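PDB 4OA3: protein BA42 from Bizionia argentinensis, which is of unknown function but binds two calcium ions in a stand-alone TPM domain, a family that includes probable phosphatases. Local coordinates for residues Glu14-Val18 against Asn141-Lys145; Thr28-Ile32 against Thr60-Val66; Trp94-Ala100 against Asp116-Ala121. One frame throughout, in Å; residues are numbered along the deposited sequence.

Interaction 1 (Glu14-Val18 against Asn141-Lys145). With CA (calcium ion), chain B.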
ATOM      1  N   GLU A  14      -6.681 -12.508  -3.574  1.00 15.69           N
ATOM      2  CA  GLU A  14      -6.482 -11.286  -4.349  1.00 16.15           C
ATOM      3  C   GLU A  14      -7.723 -10.427  -4.357  1.00 16.39           C
ATOM      4  O   GLU A  14      -7.659  -9.201  -4.215  1.00 15.70           O
ATOM      5  CB  GLU A  14      -6.078 -11.681  -5.750  1.00 18.05           C
ATOM      6  CG  GLU A  14      -5.340 -10.598  -6.453  1.00 24.20           C
ATOM      7  CD  GLU A  14      -4.594 -11.020  -7.701  1.00 24.25           C
ATOM      8  OE1 GLU A  14      -4.443 -12.243  -7.968  1.00 25.68           O
ATOM      9  OE2 GLU A  14      -4.173 -10.104  -8.435  1.00 23.19           O
ATOM     10  N   LYS A  15      -8.897 -11.058  -4.524  1.00 15.17           N
ATOM     11  CA  LYS A  15     -10.158 -10.352  -4.497  1.00 14.80           C
ATOM     12  C   LYS A  15     -10.356  -9.631  -3.153  1.00 17.00           C
ATOM     13  O   LYS A  15     -10.816  -8.491  -3.138  1.00 17.78           O
ATOM     14  CB  LYS A  15     -11.315 -11.325  -4.771  1.00 18.05           C
ATOM     15  CG  LYS A  15     -12.704 -10.728  -4.562  1.00 27.22           C
ATOM     16  CD  LYS A  15     -13.770 -11.826  -4.552  1.00 38.53           C
ATOM     17  CE  LYS A  15     -15.201 -11.404  -4.228  1.00 42.91           C
ATOM     18  NZ  LYS A  15     -15.348 -10.028  -3.676  1.00 44.74           N
ATOM     19  N   ALA A  16      -9.986 -10.267  -2.058  1.00 17.77           N
ATOM     20  CA  ALA A  16     -10.125  -9.680  -0.728  1.00 18.08           C
ATOM     21  C   ALA A  16      -9.232  -8.449  -0.586  1.00 17.53           C
ATOM     22  O   ALA A  16      -9.622  -7.443   0.018  1.00 17.38           O
ATOM     23  CB  ALA A  16      -9.779 -10.707   0.339  1.00 19.34           C
ATOM     24  N   ILE A  17      -8.041  -8.509  -1.183  1.00 15.04           N
ATOM     25  CA  ILE A  17      -7.112  -7.386  -1.129  1.00 14.49           C
ATOM     26  C   ILE A  17      -7.600  -6.214  -1.932  1.00 15.34           C
ATOM     27  O   ILE A  17      -7.578  -5.079  -1.456  1.00 14.90           O
ATOM     28  CB  ILE A  17      -5.708  -7.853  -1.515  1.00 17.26           C
ATOM     29  CG1 ILE A  17      -5.159  -8.852  -0.439  1.00 16.56           C
ATOM     30  CG2 ILE A  17      -4.761  -6.675  -1.665  1.00 17.88           C
ATOM     31  CD1 ILE A  17      -4.033  -9.685  -0.923  1.00 19.93           C
ATOM     32  N   VAL A  18      -8.060  -6.469  -3.159  0.50 12.98           N
ATOM     33  CA  VAL A  18      -8.571  -5.394  -4.002  0.50 12.21           C
ATOM     34  C   VAL A  18      -9.815  -4.763  -3.355  0.50 15.39           C
ATOM     35  O   VAL A  18      -9.997  -3.550  -3.416  0.50 16.21           O
ATOM     36  CB  VAL A  18      -8.846  -5.941  -5.433  0.50 14.91           C
ATOM     37  CG1 VAL A  18      -9.572  -4.910  -6.289  0.50 15.25           C
ATOM     38  CG2 VAL A  18      -7.542  -6.349  -6.108  0.50 14.73           C
ATOM     39  N   ASN A 141      -6.713  -0.201  -8.579  1.00 14.35           N
ATOM     40  CA  ASN A 141      -6.621  -0.953  -7.330  1.00 13.75           C
ATOM     41  C   ASN A 141      -6.018  -2.337  -7.569  1.00 17.39           C
ATOM     42  O   ASN A 141      -5.777  -3.045  -6.607  1.00 17.42           O
ATOM     43  CB  ASN A 141      -7.974  -1.071  -6.687  1.00 16.08           C
ATOM     44  CG  ASN A 141      -8.606   0.253  -6.324  1.00 17.82           C
ATOM     45  OD1 ASN A 141      -7.985   1.314  -6.302  1.00 16.77           O
ATOM     46  ND2 ASN A 141      -9.879   0.151  -5.907  1.00 19.46           N
ATOM     47  N   THR A 142      -5.714  -2.655  -8.833  1.00 16.88           N
ATOM     48  CA  THR A 142      -5.075  -3.913  -9.258  1.00 16.76           C
ATOM     49  C   THR A 142      -3.806  -4.158  -8.485  1.00 16.73           C
ATOM     50  O   THR A 142      -3.000  -3.226  -8.353  1.00 16.52           O
ATOM     51  CB  THR A 142      -4.609  -3.750 -10.738  1.00 20.06           C
ATOM     52  OG1 THR A 142      -5.572  -3.062 -11.489  1.00 20.99           O
ATOM     53  CG2 THR A 142      -4.288  -5.051 -11.438  1.00 25.04           C
ATOM     54  N   ILE A 143      -3.521  -5.422  -8.144  1.00 13.77           N
ATOM     55  CA  ILE A 143      -2.243  -5.759  -7.526  1.00 13.52           C
ATOM     56  C   ILE A 143      -1.235  -5.826  -8.673  1.00 15.80           C
ATOM     57  O   ILE A 143      -1.458  -6.526  -9.678  1.00 17.95           O
ATOM     58  CB  ILE A 143      -2.313  -7.090  -6.760  1.00 15.13           C
ATOM     59  CG1 ILE A 143      -3.350  -6.968  -5.616  1.00 15.70           C
ATOM     60  CG2 ILE A 143      -0.911  -7.490  -6.189  1.00 17.34           C
ATOM     61  CD1 ILE A 143      -3.426  -8.158  -4.752  1.00 25.50           C
ATOM     62  N   SER A 144      -0.159  -5.076  -8.548  1.00 13.29           N
ATOM     63  CA  SER A 144       0.882  -5.054  -9.548  1.00 14.28           C
ATOM     64  C   SER A 144       1.804  -6.230  -9.244  1.00 16.42           C
ATOM     65  O   SER A 144       2.210  -6.463  -8.090  1.00 16.29           O
ATOM     66  CB  SER A 144       1.627  -3.722  -9.469  1.00 14.36           C
ATOM     67  OG  SER A 144       2.858  -3.776 -10.164  1.00 17.23           O
ATOM     68  N   LYS A 145       2.122  -7.009 -10.281  1.00 17.24           N
ATOM     69  CA  LYS A 145       3.034  -8.141 -10.137  1.00 18.97           C
ATOM     70  C   LYS A 145       4.279  -7.973 -11.003  1.00 26.31           C
ATOM     71  O   LYS A 145       4.160  -7.616 -12.161  1.00 26.51           O
ATOM     72  CB  LYS A 145       2.305  -9.438 -10.463  1.00 21.45           C
ATOM     73  CG  LYS A 145       1.149  -9.679  -9.504  1.00 33.37           C
ATOM     74  CD  LYS A 145       1.006 -11.144  -9.136  1.00 46.51           C
ATOM     75  CE  LYS A 145      -0.111 -11.359  -8.153  1.00 54.07           C
ATOM     76  NZ  LYS A 145      -1.421 -10.971  -8.712  1.00 61.37           N
TER
HETATM   77 CA    CA B 201      -7.351   3.509  -6.329  1.00 13.86          CA
HETATM   78  O   HOH W   1      -2.513  -9.015 -10.121  1.00 31.67           O
HETATM   79  O   HOH W   2      -5.174   2.533  -6.079  1.00 13.55           O

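Interaction 2 (Thr28-Ile32 against Thr60-Val66). With CA (calcium ion), chain C; CA (calcium ion), chain B.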
ATOM      1  N   THR A  28     -10.400   7.943   2.731  1.00 17.35           N
ATOM      2  CA  THR A  28      -9.375   8.953   2.450  1.00 17.30           C
ATOM      3  C   THR A  28      -9.327   9.278   0.971  1.00 19.28           C
ATOM      4  O   THR A  28      -9.778   8.465   0.167  1.00 17.63           O
ATOM      5  CB  THR A  28      -7.988   8.399   2.876  1.00 16.74           C
ATOM      6  OG1 THR A  28      -6.976   9.377   2.645  1.00 17.05           O
ATOM      7  CG2 THR A  28      -7.618   7.092   2.128  1.00 17.22           C
ATOM      8  N   SER A  29      -8.773  10.448   0.624  1.00 17.06           N
ATOM      9  CA  SER A  29      -8.493  10.795  -0.762  1.00 16.15           C
ATOM     10  C   SER A  29      -7.151  10.142  -1.180  1.00 16.69           C
ATOM     11  O   SER A  29      -6.805  10.173  -2.362  1.00 16.67           O
ATOM     12  CB  SER A  29      -8.407  12.294  -0.972  1.00 17.47           C
ATOM     13  OG  SER A  29      -7.259  12.825  -0.344  1.00 19.68           O
ATOM     14  N   GLY A  30      -6.419   9.539  -0.242  1.00 16.91           N
ATOM     15  CA  GLY A  30      -5.210   8.805  -0.572  1.00 14.86           C
ATOM     16  C   GLY A  30      -5.511   7.587  -1.435  1.00 15.51           C
ATOM     17  O   GLY A  30      -6.638   7.072  -1.460  1.00 15.32           O
ATOM     18  N   GLU A  31      -4.512   7.186  -2.209  1.00 14.46           N
ATOM     19  CA  GLU A  31      -4.647   6.067  -3.135  1.00 14.01           C
ATOM     20  C   GLU A  31      -3.655   4.999  -2.788  1.00 14.74           C
ATOM     21  O   GLU A  31      -2.495   5.324  -2.525  1.00 16.49           O
ATOM     22  CB  GLU A  31      -4.434   6.548  -4.540  1.00 13.68           C
ATOM     23  CG  GLU A  31      -5.517   7.512  -5.030  1.00 13.58           C
ATOM     24  CD  GLU A  31      -6.725   6.858  -5.666  1.00 17.75           C
ATOM     25  OE1 GLU A  31      -6.568   5.743  -6.225  1.00 16.27           O
ATOM     26  OE2 GLU A  31      -7.842   7.440  -5.601  1.00 16.26           O
ATOM     27  N   ILE A  32      -4.084   3.752  -2.739  1.00 11.54           N
ATOM     28  CA  ILE A  32      -3.243   2.644  -2.289  1.00 12.46           C
ATOM     29  C   ILE A  32      -3.079   1.582  -3.346  1.00 13.27           C
ATOM     30  O   ILE A  32      -4.047   1.177  -3.955  1.00 12.76           O
ATOM     31  CB  ILE A  32      -3.844   1.998  -1.001  1.00 14.21           C
ATOM     32  CG1 ILE A  32      -3.937   3.018   0.126  1.00 14.46           C
ATOM     33  CG2 ILE A  32      -3.024   0.760  -0.581  1.00 15.21           C
ATOM     34  CD1 ILE A  32      -4.908   2.652   1.184  1.00 17.90           C
ATOM     35  N   THR A  60      -1.568  11.612  -8.771  1.00 18.30           N
ATOM     36  CA  THR A  60      -2.652  11.938  -7.870  1.00 16.95           C
ATOM     37  C   THR A  60      -2.593  13.462  -7.681  1.00 21.48           C
ATOM     38  O   THR A  60      -1.498  14.031  -7.652  1.00 22.05           O
ATOM     39  CB  THR A  60      -2.560  11.191  -6.531  1.00 18.00           C
ATOM     40  OG1 THR A  60      -1.444  11.659  -5.766  1.00 17.70           O
ATOM     41  CG2 THR A  60      -2.542   9.682  -6.705  1.00 16.24           C
ATOM     42  N   LYS A  61      -3.756  14.109  -7.541  1.00 20.50           N
ATOM     43  CA  LYS A  61      -3.820  15.562  -7.362  1.00 19.77           C
ATOM     44  C   LYS A  61      -2.992  16.007  -6.156  1.00 23.49           C
ATOM     45  O   LYS A  61      -2.266  17.003  -6.247  1.00 23.73           O
ATOM     46  CB  LYS A  61      -5.261  15.994  -7.161  1.00 21.73           C
ATOM     47  CG  LYS A  61      -5.427  17.515  -7.135  1.00 30.39           C
ATOM     48  CD  LYS A  61      -6.885  17.936  -7.048  1.00 39.48           C
ATOM     49  CE  LYS A  61      -7.529  17.545  -5.738  1.00 52.89           C
ATOM     50  NZ  LYS A  61      -8.841  18.220  -5.532  1.00 66.11           N
ATOM     51  N   LEU A  62      -3.153  15.312  -5.000  1.00 19.53           N
ATOM     52  CA  LEU A  62      -2.491  15.698  -3.742  1.00 18.98           C
ATOM     53  C   LEU A  62      -1.191  14.967  -3.449  1.00 20.85           C
ATOM     54  O   LEU A  62      -0.659  15.102  -2.347  1.00 21.52           O
ATOM     55  CB  LEU A  62      -3.459  15.530  -2.563  1.00 19.33           C
ATOM     56  CG  LEU A  62      -4.744  16.311  -2.661  1.00 21.46           C
ATOM     57  CD1 LEU A  62      -5.631  16.049  -1.453  1.00 21.68           C
ATOM     58  CD2 LEU A  62      -4.468  17.821  -2.785  1.00 22.41           C
ATOM     59  N   GLN A  63      -0.632  14.221  -4.439  1.00 19.19           N
ATOM     60  CA  GLN A  63       0.638  13.516  -4.251  1.00 18.48           C
ATOM     61  C   GLN A  63       0.550  12.637  -3.015  1.00 16.94           C
ATOM     62  O   GLN A  63       1.456  12.593  -2.181  1.00 17.51           O
ATOM     63  CB  GLN A  63       1.816  14.503  -4.191  1.00 20.55           C
ATOM     64  CG  GLN A  63       1.815  15.467  -5.369  1.00 27.39           C
ATOM     65  CD  GLN A  63       3.089  16.268  -5.422  1.00 50.49           C
ATOM     66  OE1 GLN A  63       3.164  17.373  -4.890  1.00 49.69           O
ATOM     67  NE2 GLN A  63       4.133  15.710  -6.015  1.00 42.36           N
ATOM     68  N   ASN A  64      -0.578  11.900  -2.933  1.00 15.73           N
ATOM     69  CA  ASN A  64      -0.877  11.074  -1.794  1.00 15.65           C
ATOM     70  C   ASN A  64      -1.123   9.600  -2.101  1.00 15.56           C
ATOM     71  O   ASN A  64      -1.909   8.942  -1.442  1.00 15.40           O
ATOM     72  CB  ASN A  64      -1.993  11.685  -0.954  1.00 15.88           C
ATOM     73  CG  ASN A  64      -3.291  11.819  -1.699  1.00 16.77           C
ATOM     74  OD1 ASN A  64      -3.370  11.599  -2.889  1.00 16.90           O
ATOM     75  ND2 ASN A  64      -4.355  12.129  -0.978  1.00 19.47           N
ATOM     76  N   GLY A  65      -0.453   9.114  -3.132  1.00 14.06           N
ATOM     77  CA  GLY A  65      -0.435   7.683  -3.404  1.00 14.14           C
ATOM     78  C   GLY A  65       0.552   7.012  -2.479  1.00 16.58           C
ATOM     79  O   GLY A  65       1.553   7.618  -2.063  1.00 15.15           O
ATOM     80  N   VAL A  66       0.281   5.768  -2.111  0.50 13.99           N
ATOM     81  CA  VAL A  66       1.183   4.979  -1.287  0.50 12.27           C
ATOM     82  C   VAL A  66       1.241   3.584  -1.880  0.50 13.55           C
ATOM     83  O   VAL A  66       0.211   3.038  -2.274  0.50 13.36           O
ATOM     84  CB  VAL A  66       0.828   4.960   0.227  0.50 14.40           C
ATOM     85  CG1 VAL A  66      -0.584   4.442   0.466  0.50 13.41           C
ATOM     86  CG2 VAL A  66       1.841   4.141   1.031  0.50 14.22           C
TER
HETATM   87 CA    CA C 202      -9.717   8.441  -4.639  1.00 16.44          CA
HETATM   88 CA    CA B 201      -7.351   3.509  -6.329  1.00 13.86          CA
HETATM   89  O   HOH W   3      -9.089   7.726  -2.459  1.00 15.61           O
HETATM   90  O   HOH W   4      -8.200  10.359  -4.558  1.00 16.20           O
HETATM   91  O   HOH W   2      -5.174   2.533  -6.079  1.00 13.55           O
HETATM   92  O   HOH W   5     -10.610   6.151  -4.978  1.00 16.32           O

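Interaction 3 (Trp94-Ala100 against Asp116-Ala121)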
ATOM      1  N   TRP A  94       3.680   5.671   9.611  1.00 18.81           N
ATOM      2  CA  TRP A  94       3.405   4.330   9.100  1.00 18.19           C
ATOM      3  C   TRP A  94       3.562   3.205  10.099  1.00 19.87           C
ATOM      4  O   TRP A  94       3.372   2.056   9.727  1.00 18.48           O
ATOM      5  CB  TRP A  94       4.277   4.032   7.867  1.00 16.88           C
ATOM      6  CG  TRP A  94       3.970   4.862   6.661  1.00 17.86           C
ATOM      7  CD1 TRP A  94       4.816   5.698   6.000  1.00 20.13           C
ATOM      8  CD2 TRP A  94       2.711   4.943   5.979  1.00 17.95           C
ATOM      9  NE1 TRP A  94       4.187   6.233   4.898  1.00 18.84           N
ATOM     10  CE2 TRP A  94       2.897   5.771   4.857  1.00 19.09           C
ATOM     11  CE3 TRP A  94       1.454   4.358   6.189  1.00 18.42           C
ATOM     12  CZ2 TRP A  94       1.868   6.049   3.962  1.00 18.16           C
ATOM     13  CZ3 TRP A  94       0.454   4.587   5.265  1.00 18.22           C
ATOM     14  CH2 TRP A  94       0.650   5.450   4.196  1.00 18.67           C
ATOM     15  N   ASP A  95       3.853   3.504  11.394  1.00 20.60           N
ATOM     16  CA  ASP A  95       4.114   2.435  12.327  1.00 20.40           C
ATOM     17  C   ASP A  95       2.961   1.472  12.544  1.00 20.07           C
ATOM     18  O   ASP A  95       3.196   0.276  12.560  1.00 21.30           O
ATOM     19  CB  ASP A  95       4.592   2.981  13.691  1.00 23.70           C
ATOM     20  CG  ASP A  95       5.946   3.672  13.689  1.00 32.84           C
ATOM     21  OD1 ASP A  95       6.591   3.729  12.614  1.00 31.33           O
ATOM     22  OD2 ASP A  95       6.358   4.172  14.765  1.00 39.92           O
ATOM     23  N   THR A  96       1.744   1.975  12.702  1.00 20.06           N
ATOM     24  CA  THR A  96       0.599   1.095  12.905  1.00 20.51           C
ATOM     25  C   THR A  96       0.320   0.233  11.674  1.00 20.60           C
ATOM     26  O   THR A  96      -0.078  -0.923  11.822  1.00 19.70           O
ATOM     27  CB  THR A  96      -0.636   1.866  13.366  1.00 24.88           C
ATOM     28  OG1 THR A  96      -1.066   2.852  12.434  1.00 28.68           O
ATOM     29  CG2 THR A  96      -0.442   2.515  14.725  1.00 25.34           C
ATOM     30  N   THR A  97       0.573   0.763  10.455  1.00 18.00           N
ATOM     31  CA  THR A  97       0.375  -0.004   9.219  1.00 17.16           C
ATOM     32  C   THR A  97       1.396  -1.132   9.143  1.00 15.98           C
ATOM     33  O   THR A  97       1.050  -2.276   8.909  1.00 16.59           O
ATOM     34  CB  THR A  97       0.454   0.943   8.028  1.00 18.40           C
ATOM     35  OG1 THR A  97      -0.596   1.936   8.114  1.00 19.34           O
ATOM     36  CG2 THR A  97       0.318   0.216   6.683  1.00 15.54           C
ATOM     37  N   ARG A  98       2.676  -0.788   9.382  1.00 15.74           N
ATOM     38  CA  ARG A  98       3.728  -1.790   9.370  1.00 16.51           C
ATOM     39  C   ARG A  98       3.487  -2.869  10.405  1.00 17.80           C
ATOM     40  O   ARG A  98       3.658  -4.035  10.132  1.00 18.69           O
ATOM     41  CB  ARG A  98       5.099  -1.137   9.592  1.00 18.10           C
ATOM     42  CG  ARG A  98       6.213  -2.147   9.860  1.00 20.94           C
ATOM     43  CD  ARG A  98       7.587  -1.503   9.725  1.00 24.15           C
ATOM     44  NE  ARG A  98       7.909  -1.187   8.327  1.00 27.46           N
ATOM     45  CZ  ARG A  98       8.393  -2.043   7.419  1.00 34.97           C
ATOM     46  NH1 ARG A  98       8.634  -3.311   7.743  1.00 25.11           N
ATOM     47  NH2 ARG A  98       8.630  -1.640   6.179  1.00 22.95           N
ATOM     48  N   ASN A  99       3.090  -2.466  11.610  1.00 17.99           N
ATOM     49  CA  ASN A  99       2.856  -3.432  12.679  1.00 18.78           C
ATOM     50  C   ASN A  99       1.711  -4.347  12.337  1.00 18.30           C
ATOM     51  O   ASN A  99       1.788  -5.544  12.608  1.00 18.15           O
ATOM     52  CB  ASN A  99       2.586  -2.715  13.995  1.00 21.96           C
ATOM     53  CG  ASN A  99       3.815  -2.003  14.528  1.00 41.60           C
ATOM     54  OD1 ASN A  99       4.960  -2.288  14.142  1.00 36.31           O
ATOM     55  ND2 ASN A  99       3.606  -1.005  15.369  1.00 41.24           N
ATOM     56  N   ALA A 100       0.652  -3.809  11.700  1.00 17.92           N
ATOM     57  CA  ALA A 100      -0.508  -4.602  11.314  1.00 16.85           C
ATOM     58  C   ALA A 100      -0.147  -5.635  10.255  1.00 19.29           C
ATOM     59  O   ALA A 100      -0.602  -6.769  10.321  1.00 19.00           O
ATOM     60  CB  ALA A 100      -1.634  -3.709  10.824  1.00 17.35           C
ATOM     61  N   ASP A 116      -5.115  -6.104   6.451  1.00 16.47           N
ATOM     62  CA  ASP A 116      -5.006  -5.310   7.681  1.00 16.96           C
ATOM     63  C   ASP A 116      -4.163  -4.065   7.526  1.00 15.81           C
ATOM     64  O   ASP A 116      -4.507  -2.998   8.058  1.00 17.40           O
ATOM     65  CB  ASP A 116      -4.445  -6.161   8.819  1.00 18.47           C
ATOM     66  CG  ASP A 116      -5.388  -7.233   9.322  1.00 22.62           C
ATOM     67  OD1 ASP A 116      -6.577  -7.270   8.865  1.00 21.10           O
ATOM     68  OD2 ASP A 116      -4.959  -8.034  10.162  1.00 20.24           O
ATOM     69  N   GLY A 117      -3.083  -4.162   6.750  1.00 14.79           N
ATOM     70  CA  GLY A 117      -2.261  -3.009   6.464  1.00 14.68           C
ATOM     71  C   GLY A 117      -3.000  -1.984   5.641  1.00 15.26           C
ATOM     72  O   GLY A 117      -2.894  -0.793   5.895  1.00 15.71           O
ATOM     73  N   ILE A 118      -3.755  -2.444   4.621  1.00 13.95           N
ATOM     74  CA  ILE A 118      -4.512  -1.536   3.778  1.00 13.82           C
ATOM     75  C   ILE A 118      -5.540  -0.788   4.632  1.00 14.22           C
ATOM     76  O   ILE A 118      -5.705   0.433   4.493  1.00 14.97           O
ATOM     77  CB  ILE A 118      -5.151  -2.313   2.609  1.00 14.53           C
ATOM     78  CG1 ILE A 118      -4.057  -2.764   1.594  1.00 14.17           C
ATOM     79  CG2 ILE A 118      -6.277  -1.486   1.929  1.00 14.09           C
ATOM     80  CD1 ILE A 118      -4.464  -3.873   0.708  1.00 14.28           C
ATOM     81  N   GLU A 119      -6.244  -1.506   5.490  1.00 15.08           N
ATOM     82  CA  GLU A 119      -7.237  -0.860   6.345  1.00 15.51           C
ATOM     83  C   GLU A 119      -6.592   0.198   7.257  1.00 17.26           C
ATOM     84  O   GLU A 119      -7.076   1.326   7.362  1.00 17.02           O
ATOM     85  CB  GLU A 119      -7.969  -1.899   7.190  1.00 17.44           C
ATOM     86  CG  GLU A 119      -9.032  -1.303   8.103  1.00 24.13           C
ATOM     87  CD  GLU A 119      -9.775  -2.298   8.972  1.00 50.90           C
ATOM     88  OE1 GLU A 119      -9.134  -3.250   9.476  1.00 37.61           O
ATOM     89  OE2 GLU A 119     -10.984  -2.081   9.207  1.00 49.50           O
ATOM     90  N   LYS A 120      -5.475  -0.148   7.857  1.00 15.67           N
ATOM     91  CA  LYS A 120      -4.758   0.777   8.741  1.00 15.58           C
ATOM     92  C   LYS A 120      -4.255   1.995   7.971  1.00 17.20           C
ATOM     93  O   LYS A 120      -4.308   3.131   8.454  1.00 17.89           O
ATOM     94  CB  LYS A 120      -3.595   0.061   9.434  1.00 18.60           C
ATOM     95  CG  LYS A 120      -4.074  -0.809  10.570  1.00 30.54           C
ATOM     96  CD  LYS A 120      -4.221  -0.018  11.884  1.00 45.05           C
ATOM     97  CE  LYS A 120      -4.902  -0.808  12.986  1.00 58.19           C
ATOM     98  NZ  LYS A 120      -4.063  -1.931  13.483  1.00 74.98           N
ATOM     99  N   ALA A 121      -3.731   1.761   6.750  1.00 15.41           N
ATOM    100  CA  ALA A 121      -3.244   2.843   5.923  1.00 15.13           C
ATOM    101  C   ALA A 121      -4.357   3.824   5.542  1.00 16.08           C
ATOM    102  O   ALA A 121      -4.140   5.031   5.509  1.00 15.92           O
ATOM    103  CB  ALA A 121      -2.551   2.281   4.679  1.00 15.04           C
TER
HETATM  104  O   HOH W   6      -1.076  -1.838  14.236  1.00 28.02           O
HETATM  105  O   HOH W   7      -2.921  -7.332  11.813  1.00 17.88           O

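Interaction 1 (Glu14-Val18 against Asn141-Lys145)
The apolar part of this contact centres on I143, which turns its side chain toward the helical turn E14-V18. Its CD1 lies 3.7 Å from I17 CG2 and 3.5 Å from the aliphatic CG of E14, while V18 CG2 sits 4.3 Å from I143 CG1 and 3.8 Å from the carbonyl O of N141. The charged part lies beyond it. E14 extends with chi1 and chi2 both t, so that OE2 forms a salt bridge with K145 NZ at 2.9 Å. Water 1 reinforces the pair, donating to E14 OE2 (2.6 Å) and I143 O (2.7 Å) and accepting from K145 NZ (2.6 Å). At the other end N141 OD1 binds calcium at 2.3 Å, in a site completed by E25, E31, D137, L139 and water 2. The C-terminal tail thus runs from a calcium ligand into edge strand 144-145, which pairs with strand 31-37; helix 11-24 packs beside it, with I143 also touching V34 and L36, and I17 reaching helix 110-128.

Interaction 2 (Thr28-Ile32 against Thr60-Val66)
Two parallel strands begin here and pair at once. E31 N donates to N64 O (3.2 Å), and V66 N donates to E31 O (2.8 Å), so both polar backbone atoms of E31 are bonded. I32 CG1 packs 3.7 Å from V66 CG1. Side-chain hydroxyls satisfy two of the loop donors. T28 OG1 accepts from G30 N at 2.9 Å, an ST turn, and T60 OG1 reaches past the type I turn T60-Q63 to accept from N64 N at 3.0 Å. Between the loops, N64 ND2 gives S29 OG a weak bond of 3.1 Å.

The E31 carboxylate bridges both metals: OE1 binds one calcium at 2.4 Å and OE2 the other at 2.3 Å, with OE2 also accepting from E138 N. Water 3, on the second ion, lies 2.8 Å from T28 O and 2.7 Å from G30 O; water 4, on the same ion, is 2.6 Å from S29 O; water 2, on the first, donates to I32 O (2.8 Å). One carboxylate shared by both ions thus ties the start of strand 31-37, the first strand of a beta-alpha-beta unit, to both metals, coupling strand pairing to calcium binding.

Interaction 3 (Trp94-Ala100 against Asp116-Ala121)
W94, just ahead of its helix, starts the contact: CZ3 of its indole lies 3.8 Å from A121 CB, which meets the ring edge near its plane. T96 comes close to K120 (OG1 to CD 4.3 Å), and water 6 joins the two by donating to T96 O (2.8 Å) and accepting from K120 NZ (3.1 Å). T97 sits at the closest backbone approach, its CA 4.9 Å from that of G117; with no side chain on G117, T97 CG2 comes within 3.5 Å of G117 O. A100 then presses its CB to 3.8 Å from K120 CG and 4.2 Å from D116 CB, and water 7 links A100 O (2.8 Å) to D116 OD2 (2.7 Å), while D116 OD1 bonds to Q112. The helical segments run antiparallel at 167°, their axes 8.0 Å apart, as a helical hairpin. W94 and T97 also meet I79 of strand 76-81, whereas I118, pointing away from helix 95-105, packs on helix 11-24 and on I68 of strand 65-71.

From the N terminus, helix 11-24 opens the long loop that interaction 1 closes when the C-terminal tail returns as strand 144-145. Everything else nests inside it. Interaction 2 closes first, pairing strands 31-37 and 65-71, which helix 44-54 connects in a beta-alpha-beta crossover; interaction 3 follows in series, folding helix 110-128 back on helix 95-105. None of the loops cross. Interactions 1 and 2 share one sheet, one calcium ion and water 2, although their nearest protein atoms stay about 5 Å apart. Interaction 3 touches both: I118 CD1 lies 3.7 Å from I17 CG2, and W94 CZ2 lies 3.5 Å from V66 CG2, tying the helical hairpin to helix 11-24 and the sheet.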